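Vitamin B12-binding protein (Vibrio cholerae O395, PDB 5YSC) binds vitamin B12 in the periplasm and probably hands it to BtuC of the BtuCDF importer. Local coordinates at residues F158-E163 / I211-H216; P165-A170 / Y195-I200; K206-I211 / A229-V234. All blocks are in the same frame, centred on the assembly; numbering follows the deposited sequence.

Contact 1 (F158-E163 / I211-H216)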
loop_
_atom_site.group_PDB
_atom_site.type_symbol
_atom_site.label_atom_id
_atom_site.label_comp_id
_atom_site.label_asym_id
_atom_site.label_seq_id
_atom_site.Cartn_x
_atom_site.Cartn_y
_atom_site.Cartn_z
ATOM N N PHE A 158 8.729 12.014 -8.430
ATOM C CA PHE A 158 7.544 12.547 -7.793
ATOM C C PHE A 158 6.426 11.528 -7.958
ATOM O O PHE A 158 6.171 11.094 -9.084
ATOM C CB PHE A 158 7.195 13.864 -8.467
ATOM C CG PHE A 158 5.889 14.439 -8.043
ATOM C CD1 PHE A 158 5.577 14.573 -6.697
ATOM C CD2 PHE A 158 4.964 14.862 -8.986
ATOM C CE1 PHE A 158 4.373 15.128 -6.305
ATOM C CE2 PHE A 158 3.756 15.381 -8.599
ATOM C CZ PHE A 158 3.456 15.508 -7.249
ATOM N N TYR A 159 5.764 11.135 -6.855
ATOM C CA TYR A 159 4.571 10.280 -6.932
ATOM C C TYR A 159 3.355 11.004 -6.397
ATOM O O TYR A 159 3.269 11.296 -5.194
ATOM C CB TYR A 159 4.755 8.964 -6.170
ATOM C CG TYR A 159 3.486 8.110 -6.174
ATOM C CD1 TYR A 159 2.776 7.889 -7.341
ATOM C CD2 TYR A 159 3.004 7.560 -5.010
ATOM C CE1 TYR A 159 1.619 7.130 -7.350
ATOM C CE2 TYR A 159 1.858 6.781 -4.993
ATOM C CZ TYR A 159 1.164 6.584 -6.159
ATOM O OH TYR A 159 0.019 5.825 -6.145
ATOM N N GLN A 160 2.421 11.243 -7.301
ATOM C CA GLN A 160 1.166 11.923 -7.061
ATOM C C GLN A 160 0.047 10.942 -6.676
ATOM O O GLN A 160 -0.282 10.040 -7.448
ATOM C CB GLN A 160 0.823 12.633 -8.372
ATOM C CG GLN A 160 -0.075 13.746 -8.246
ATOM C CD GLN A 160 -0.130 14.521 -9.526
ATOM O OE1 GLN A 160 0.511 14.169 -10.542
ATOM N NE2 GLN A 160 -0.874 15.601 -9.489
ATOM N N LEU A 161 -0.570 11.151 -5.514
ATOM C CA LEU A 161 -1.760 10.394 -5.132
ATOM C C LEU A 161 -3.053 10.963 -5.715
ATOM O O LEU A 161 -4.055 10.242 -5.811
ATOM C CB LEU A 161 -1.887 10.361 -3.609
ATOM C CG LEU A 161 -0.839 9.578 -2.850
ATOM C CD1 LEU A 161 -1.127 9.734 -1.385
ATOM C CD2 LEU A 161 -0.884 8.081 -3.215
ATOM N N SER A 162 -3.056 12.238 -6.084
ATOM C CA SER A 162 -4.213 12.895 -6.673
ATOM C C SER A 162 -3.712 14.103 -7.445
ATOM O O SER A 162 -2.612 14.597 -7.201
ATOM C CB SER A 162 -5.228 13.316 -5.611
ATOM O OG SER A 162 -4.585 13.937 -4.505
ATOM N N GLU A 163 -4.523 14.563 -8.399
ATOM C CA GLU A 163 -4.208 15.811 -9.099
ATOM C C GLU A 163 -4.828 17.020 -8.389
ATOM O O GLU A 163 -4.198 18.092 -8.352
ATOM C CB GLU A 163 -4.650 15.728 -10.574
ATOM C CG GLU A 163 -3.602 15.050 -11.508
ATOM C CD GLU A 163 -3.954 15.069 -12.997
ATOM O OE1 GLU A 163 -5.109 15.381 -13.359
ATOM O OE2 GLU A 163 -3.064 14.743 -13.818
ATOM N N ILE A 211 7.731 11.515 -13.110
ATOM C CA ILE A 211 6.468 11.736 -12.407
ATOM C C ILE A 211 5.612 10.477 -12.515
ATOM O O ILE A 211 5.338 10.000 -13.619
ATOM C CB ILE A 211 5.723 12.952 -12.965
ATOM C CG1 ILE A 211 6.541 14.219 -12.654
ATOM C CG2 ILE A 211 4.352 13.050 -12.334
ATOM C CD1 ILE A 211 6.050 15.485 -13.344
ATOM N N PHE A 212 5.176 9.965 -11.372
ATOM C CA PHE A 212 4.223 8.870 -11.302
ATOM C C PHE A 212 2.856 9.388 -10.881
ATOM O O PHE A 212 2.752 10.227 -9.974
ATOM C CB PHE A 212 4.695 7.805 -10.319
ATOM C CG PHE A 212 5.894 7.019 -10.805
ATOM C CD1 PHE A 212 5.856 6.319 -11.997
ATOM C CD2 PHE A 212 7.073 7.039 -10.089
ATOM C CE1 PHE A 212 6.930 5.619 -12.409
ATOM C CE2 PHE A 212 8.185 6.353 -10.508
ATOM C CZ PHE A 212 8.113 5.631 -11.681
ATOM N N THR A 213 1.807 8.869 -11.516
ATOM C CA THR A 213 0.453 9.345 -11.277
ATOM C C THR A 213 -0.511 8.155 -11.419
ATOM O O THR A 213 -0.100 6.994 -11.316
ATOM C CB THR A 213 0.155 10.527 -12.226
ATOM O OG1 THR A 213 -1.090 11.165 -11.865
ATOM C CG2 THR A 213 0.105 10.041 -13.715
ATOM N N SER A 214 -1.793 8.446 -11.664
ATOM C CA SER A 214 -2.835 7.437 -11.758
ATOM C C SER A 214 -3.161 7.121 -13.216
ATOM O O SER A 214 -2.893 7.904 -14.134
ATOM C CB SER A 214 -4.104 7.913 -11.044
ATOM O OG SER A 214 -4.671 9.018 -11.746
ATOM N N GLU A 215 -3.773 5.952 -13.415
ATOM C CA GLU A 215 -4.221 5.585 -14.748
ATOM C C GLU A 215 -5.267 6.568 -15.223
ATOM O O GLU A 215 -5.305 6.930 -16.405
ATOM C CB GLU A 215 -4.735 4.147 -14.714
ATOM C CG GLU A 215 -3.627 3.181 -14.297
ATOM C CD GLU A 215 -4.042 1.716 -14.218
ATOM O OE1 GLU A 215 -3.580 1.026 -13.277
ATOM O OE2 GLU A 215 -4.806 1.248 -15.094
ATOM N N HIS A 216 -6.017 7.108 -14.268
ATOM C CA HIS A 216 -7.123 8.022 -14.532
ATOM C C HIS A 216 -6.593 9.332 -15.106
ATOM O O HIS A 216 -7.092 9.832 -16.122
ATOM C CB HIS A 216 -7.908 8.265 -13.227
ATOM C CG HIS A 216 -7.613 7.261 -12.137
ATOM N ND1 HIS A 216 -7.372 5.922 -12.389
ATOM C CD2 HIS A 216 -7.487 7.411 -10.793
ATOM C CE1 HIS A 216 -7.119 5.294 -11.256
ATOM N NE2 HIS A 216 -7.187 6.172 -10.271
HETATM O O HOH W 1 -1.284 5.643 -8.642
HETATM O O HOH W 2 -0.778 13.591 -12.938
HETATM O O HOH W 3 -2.709 11.123 -9.308
#
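F158 and Y159 pair in parallel with I211 and F212. Two backbone bonds join them. F212 N donates a hydrogen bond to F158 O at 2.7 Å. Q160 N donates to F212 O at 2.9 Å.

Y159 and F212 lie on one face of the sheet, and their side chains meet at about a right angle. From CB, Y159 sends CG anti to the backbone N (chi1 176°). CD1 lies 3.5 Å from CB of F212 and equally close to F212 O. Farther out, CE1 has T213 O at the ring edge, near the ring plane. The tip, OH, bonds a water at 2.8 Å. That water donates to T213 O, so it bridges the two strands. N248 also holds this hydroxyl.

F158 and I211 lie on the other face. F158 CD2 touches I211 CG2 at 3.9 Å.

Past the bridged pairs, two more waters link Q160, E163 and T213. Q160 and T213 lie side by side and point the same way, with Q160 OE1 3.7 Å from T213 OG1. One water accepts from T213 OG1 and donates to Q160 OE1 and E163 OE2. The other donates to T213 OG1 and to the backbone Q160 O. Q160 OE1 also bonds W224.

The two strands are the inner pair of a four-stranded parallel sheet in one lobe of the periplasmic binding fold. In the chain that follows strand 155-159, L161 touches the bound cyanocobalamin.

Contact 2 (P165-A170 / Y195-I200)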
loop_
_atom_site.group_PDB
_atom_site.type_symbol
_atom_site.label_atom_id
_atom_site.label_comp_id
_atom_site.label_asym_id
_atom_site.label_seq_id
_atom_site.Cartn_x
_atom_site.Cartn_y
_atom_site.Cartn_z
ATOM N N PRO A 165 -6.596 17.929 -4.597
ATOM C CA PRO A 165 -5.357 18.702 -4.567
ATOM C C PRO A 165 -4.216 17.749 -4.851
ATOM O O PRO A 165 -4.462 16.544 -4.944
ATOM C CB PRO A 165 -5.315 19.255 -3.145
ATOM C CG PRO A 165 -6.048 18.223 -2.338
ATOM C CD PRO A 165 -7.119 17.678 -3.242
ATOM N N ILE A 166 -3.003 18.259 -5.004
ATOM C CA ILE A 166 -1.833 17.398 -5.151
ATOM C C ILE A 166 -1.419 16.934 -3.761
ATOM O O ILE A 166 -0.909 17.723 -2.965
ATOM C CB ILE A 166 -0.680 18.121 -5.854
ATOM C CG1 ILE A 166 -1.160 18.749 -7.180
ATOM C CG2 ILE A 166 0.422 17.156 -6.140
ATOM C CD1 ILE A 166 -0.164 19.753 -7.777
ATOM N N ILE A 167 -1.645 15.650 -3.466
ATOM C CA ILE A 167 -1.122 14.995 -2.270
ATOM C C ILE A 167 -0.035 14.028 -2.702
ATOM O O ILE A 167 -0.177 13.327 -3.711
ATOM C CB ILE A 167 -2.221 14.237 -1.497
ATOM C CG1 ILE A 167 -3.432 15.120 -1.238
ATOM C CG2 ILE A 167 -1.682 13.697 -0.196
ATOM C CD1 ILE A 167 -3.136 16.297 -0.410
ATOM N N THR A 168 1.044 13.996 -1.941
ATOM C CA THR A 168 2.162 13.114 -2.226
ATOM C C THR A 168 2.546 12.446 -0.912
ATOM O O THR A 168 1.806 12.490 0.080
ATOM C CB THR A 168 3.319 13.891 -2.891
ATOM O OG1 THR A 168 4.320 12.976 -3.371
ATOM C CG2 THR A 168 4.005 14.861 -1.918
ATOM N N LEU A 169 3.696 11.798 -0.912
ATOM C CA LEU A 169 4.191 11.029 0.211
ATOM C C LEU A 169 5.510 11.619 0.675
ATOM O O LEU A 169 6.181 12.341 -0.073
ATOM C CB LEU A 169 4.387 9.553 -0.154
ATOM C CG LEU A 169 5.606 9.091 -0.967
ATOM C CD1 LEU A 169 5.564 7.569 -1.133
ATOM C CD2 LEU A 169 5.667 9.768 -2.318
ATOM N N ALA A 170 5.914 11.239 1.888
ATOM C CA ALA A 170 7.096 11.807 2.530
ATOM C C ALA A 170 7.513 10.956 3.728
ATOM O O ALA A 170 6.833 10.000 4.109
ATOM C CB ALA A 170 6.820 13.255 2.971
ATOM N N TYR A 195 2.119 12.791 4.420
ATOM C CA TYR A 195 1.415 12.866 3.145
ATOM C C TYR A 195 1.080 14.318 2.861
ATOM O O TYR A 195 -0.086 14.729 2.935
ATOM C CB TYR A 195 0.174 11.977 3.148
ATOM C CG TYR A 195 0.609 10.551 3.335
ATOM C CD1 TYR A 195 1.039 9.789 2.255
ATOM C CD2 TYR A 195 0.644 9.989 4.590
ATOM C CE1 TYR A 195 1.514 8.494 2.437
ATOM C CE2 TYR A 195 1.113 8.702 4.797
ATOM C CZ TYR A 195 1.538 7.946 3.710
ATOM O OH TYR A 195 1.957 6.656 3.938
ATOM N N PRO A 196 2.079 15.106 2.483
ATOM C CA PRO A 196 1.866 16.542 2.318
ATOM C C PRO A 196 1.067 16.894 1.088
ATOM O O PRO A 196 1.156 16.254 0.037
ATOM C CB PRO A 196 3.284 17.092 2.200
ATOM C CG PRO A 196 4.078 15.981 1.696
ATOM C CD PRO A 196 3.467 14.725 2.220
ATOM N N GLN A 197 0.311 17.974 1.213
ATOM C CA GLN A 197 -0.279 18.632 0.070
ATOM C C GLN A 197 0.785 19.578 -0.478
ATOM O O GLN A 197 1.437 20.282 0.281
ATOM C CB GLN A 197 -1.522 19.405 0.494
ATOM C CG GLN A 197 -2.329 19.947 -0.655
ATOM C CD GLN A 197 -3.576 20.657 -0.192
ATOM O OE1 GLN A 197 -4.271 20.191 0.705
ATOM N NE2 GLN A 197 -3.864 21.794 -0.803
ATOM N N VAL A 198 0.973 19.570 -1.791
ATOM C CA VAL A 198 2.021 20.360 -2.425
ATOM C C VAL A 198 1.421 21.169 -3.570
ATOM O O VAL A 198 0.439 20.768 -4.193
ATOM C CB VAL A 198 3.187 19.480 -2.945
ATOM C CG1 VAL A 198 3.876 18.733 -1.791
ATOM C CG2 VAL A 198 2.685 18.510 -4.047
ATOM N N SER A 199 2.029 22.318 -3.850
ATOM C CA SER A 199 1.590 23.178 -4.935
ATOM C C SER A 199 2.284 22.795 -6.240
ATOM O O SER A 199 3.354 22.182 -6.246
ATOM C CB SER A 199 1.901 24.641 -4.604
ATOM O OG SER A 199 3.287 24.887 -4.772
ATOM N N ILE A 200 1.671 23.205 -7.357
ATOM C CA ILE A 200 2.299 23.027 -8.663
ATOM C C ILE A 200 3.718 23.564 -8.635
ATOM O O ILE A 200 4.654 22.919 -9.113
ATOM C CB ILE A 200 1.475 23.719 -9.763
ATOM C CG1 ILE A 200 0.260 22.872 -10.131
ATOM C CG2 ILE A 200 2.358 23.974 -11.004
ATOM C CD1 ILE A 200 -0.575 23.408 -11.304
HETATM O O HOH W 4 -1.994 21.290 -4.479
#
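I167 and Q197 form a non-hydrogen-bonded pair in a small, weakly bonded antiparallel pair of strands, their CA atoms 4.4 Å apart. A backbone bond lies on either side of the pair. V198 N donates to I166 O at 2.9 Å, and T168 N donates to P196 O at 3.0 Å. CD1 of I167 rests on CB of Q197. The extended Q197 chain carries its flat amide past P165, with CD 3.7 Å from P165 CB.

On the other face, I166 and V198 meet at about a right angle. I166 also crosses I200 at about a right angle, its CD1 3.9 Å from CG1 of I200. T168 has OG1 anti to the backbone N (chi1 -170°). CG2 is left beside P196, which it meets at CG. The CD atom of P196 also touches CB of A170, 3.7 Å away. Y195 presents its ring edge to T168 O, while CE1 touches L169 CB.

Farther out, T168 OG1 is bonded to Y159 O, which ties this small sheet to strand 155-159. Y195 OH bonds W174 O, and Y195 also touches cyanocobalamin, so this end of the contact lines the pocket. S199 caps the helix that begins at I200. The tightest carbon contact is methyl to methyl: CG2 of I166 and CG2 of V198 are 3.4 Å apart, closer than usual van der Waals distance.

Contact 3 (K206-I211 / A229-V234)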
loop_
_atom_site.group_PDB
_atom_site.type_symbol
_atom_site.label_atom_id
_atom_site.label_comp_id
_atom_site.label_asym_id
_atom_site.label_seq_id
_atom_site.Cartn_x
_atom_site.Cartn_y
_atom_site.Cartn_z
ATOM N N LYS A 206 11.185 21.535 -7.986
ATOM C CA LYS A 206 11.956 20.347 -7.620
ATOM C C LYS A 206 12.512 19.587 -8.824
ATOM O O LYS A 206 13.468 18.819 -8.671
ATOM C CB LYS A 206 11.084 19.404 -6.793
ATOM C CG LYS A 206 10.841 19.831 -5.342
ATOM C CD LYS A 206 11.895 19.251 -4.414
ATOM C CE LYS A 206 11.566 19.533 -2.948
ATOM N NZ LYS A 206 12.562 18.908 -2.052
ATOM N N GLN A 207 11.923 19.734 -10.000
ATOM C CA GLN A 207 12.533 19.148 -11.194
ATOM C C GLN A 207 12.651 17.626 -11.125
ATOM O O GLN A 207 13.717 17.074 -11.414
ATOM C CB GLN A 207 13.927 19.759 -11.419
ATOM C CG GLN A 207 14.360 19.801 -12.876
ATOM C CD GLN A 207 13.413 20.628 -13.710
ATOM O OE1 GLN A 207 12.621 21.410 -13.172
ATOM N NE2 GLN A 207 13.459 20.438 -15.025
ATOM N N PRO A 208 11.575 16.906 -10.813
ATOM C CA PRO A 208 11.665 15.444 -10.769
ATOM C C PRO A 208 12.075 14.872 -12.115
ATOM O O PRO A 208 11.631 15.334 -13.159
ATOM C CB PRO A 208 10.244 15.010 -10.392
ATOM C CG PRO A 208 9.378 16.139 -10.855
ATOM C CD PRO A 208 10.198 17.389 -10.650
ATOM N N GLN A 209 12.894 13.834 -12.084
ATOM C CA GLN A 209 13.257 13.129 -13.315
ATOM C C GLN A 209 12.086 12.317 -13.867
ATOM O O GLN A 209 11.932 12.201 -15.090
ATOM C CB GLN A 209 14.448 12.218 -13.047
ATOM C CG GLN A 209 15.756 12.980 -12.906
ATOM C CD GLN A 209 16.865 12.084 -12.454
ATOM O OE1 GLN A 209 16.971 11.741 -11.276
ATOM N NE2 GLN A 209 17.694 11.668 -13.395
ATOM N N VAL A 210 11.248 11.789 -12.975
ATOM C CA VAL A 210 10.096 10.960 -13.311
ATOM C C VAL A 210 8.912 11.453 -12.490
ATOM O O VAL A 210 9.073 11.784 -11.310
ATOM C CB VAL A 210 10.359 9.478 -12.993
ATOM C CG1 VAL A 210 9.113 8.690 -13.297
ATOM C CG2 VAL A 210 11.537 8.933 -13.776
ATOM N N ILE A 211 7.731 11.515 -13.110
ATOM C CA ILE A 211 6.468 11.736 -12.407
ATOM C C ILE A 211 5.612 10.477 -12.515
ATOM O O ILE A 211 5.338 10.000 -13.619
ATOM C CB ILE A 211 5.723 12.952 -12.965
ATOM C CG1 ILE A 211 6.541 14.219 -12.654
ATOM C CG2 ILE A 211 4.352 13.050 -12.334
ATOM C CD1 ILE A 211 6.050 15.485 -13.344
ATOM N N ALA A 229 7.630 22.568 -20.995
ATOM C CA ALA A 229 8.840 23.379 -21.089
ATOM C C ALA A 229 9.612 23.394 -19.782
ATOM O O ALA A 229 10.850 23.368 -19.789
ATOM C CB ALA A 229 8.478 24.798 -21.509
ATOM N N GLU A 230 8.902 23.412 -18.649
ATOM C CA GLU A 230 9.539 23.521 -17.337
ATOM C C GLU A 230 9.855 22.176 -16.695
ATOM O O GLU A 230 10.522 22.154 -15.657
ATOM C CB GLU A 230 8.678 24.338 -16.358
ATOM C CG GLU A 230 7.209 24.335 -16.600
ATOM C CD GLU A 230 6.799 25.224 -17.781
ATOM O OE1 GLU A 230 7.251 26.383 -17.877
ATOM O OE2 GLU A 230 6.032 24.740 -18.629
ATOM N N LEU A 231 9.391 21.068 -17.269
ATOM C CA LEU A 231 9.586 19.739 -16.689
ATOM C C LEU A 231 10.293 18.792 -17.649
ATOM O O LEU A 231 9.706 18.358 -18.644
ATOM C CB LEU A 231 8.244 19.162 -16.269
ATOM C CG LEU A 231 7.659 19.820 -15.015
ATOM C CD1 LEU A 231 6.270 19.330 -14.769
ATOM C CD2 LEU A 231 8.518 19.553 -13.770
ATOM N N SER A 232 11.542 18.444 -17.329
ATOM C CA SER A 232 12.257 17.449 -18.122
ATOM C C SER A 232 11.548 16.097 -18.092
ATOM O O SER A 232 11.566 15.352 -19.083
ATOM C CB SER A 232 13.694 17.298 -17.619
ATOM O OG SER A 232 13.734 16.705 -16.328
ATOM N N ALA A 233 10.917 15.763 -16.972
ATOM C CA ALA A 233 10.116 14.541 -16.948
ATOM C C ALA A 233 9.079 14.530 -18.062
ATOM O O ALA A 233 8.797 13.473 -18.615
ATOM C CB ALA A 233 9.447 14.358 -15.585
ATOM N N VAL A 234 8.492 15.674 -18.411
ATOM C CA VAL A 234 7.496 15.664 -19.475
ATOM C C VAL A 234 8.181 15.601 -20.838
ATOM O O VAL A 234 7.775 14.819 -21.706
ATOM C CB VAL A 234 6.561 16.880 -19.350
ATOM C CG1 VAL A 234 5.511 16.884 -20.459
ATOM C CG2 VAL A 234 5.886 16.856 -17.993
HETATM O O HOH W 5 11.097 17.489 -14.604
HETATM O O HOH W 6 13.654 13.693 -16.598
#
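A233 and L231 pack on P208, Q209 and I211 where the first turn of helix 232-235 meets strand 210-213 and the loop leading into it. It is a partly buried contact of apolar groups and bridging waters, with no clear direct hydrogen bond.

A233 is central. Its CB points at the loop and sits against two successive carbonyl oxygens, Q209 O at 3.3 Å and P208 O at 3.4 Å. The same CB also touches CG1 of I211.

L231 splits its branch between the strand and the loop. CD1 meets CD1 of I211 at 4.1 Å, the two side chains crossing at about a right angle. CD2 faces CD of P208 at 4.2 Å.

Two waters fill in the polar links. The first donates to P208 O at 2.6 Å and accepts from A233 N at 2.9 Å. A233 N lies in the first turn of the helix, and this water gives it a partner. The second water donates to Q209 O and bonds S232 OG at 3.0 Å. A chi1 of 68° sets this OG between the backbone N and the carbonyl carbon, where it reaches the water. L231 is the N-cap residue, and its O accepts from V234 N.

Q207 leaves helix 200-206 with a positive phi of 62°, and the chain then turns through P208 toward the strand. V203 of that helix touches P208, and L204 touches L231. F158 of strand 155-159 and V239 of strand 239-241 both pack on I211. R156 bonds Q209 on the strand 155-159 side.

How the contacts relate
From the N terminus, the chain opens contact 1 at 158-163 and contact 2 at 165-170 straight after. Contact 2 closes first, at 195-200, so its loop lies wholly within that of contact 1. Contact 3 then opens at 206-211, before contact 1 closes at 211-216. It closes last, at 229-234. Contacts 1 and 3 therefore cross, and they share I211, while contacts 2 and 3 follow in series without touching. L161 N lies 2.9 Å from I167 O, a probable bond joining contacts 1 and 2. These two join the parallel sheet of strands 155-159 and 210-213 to the small antiparallel pair by the B12 pocket. Contact 3 adds helix 232-235.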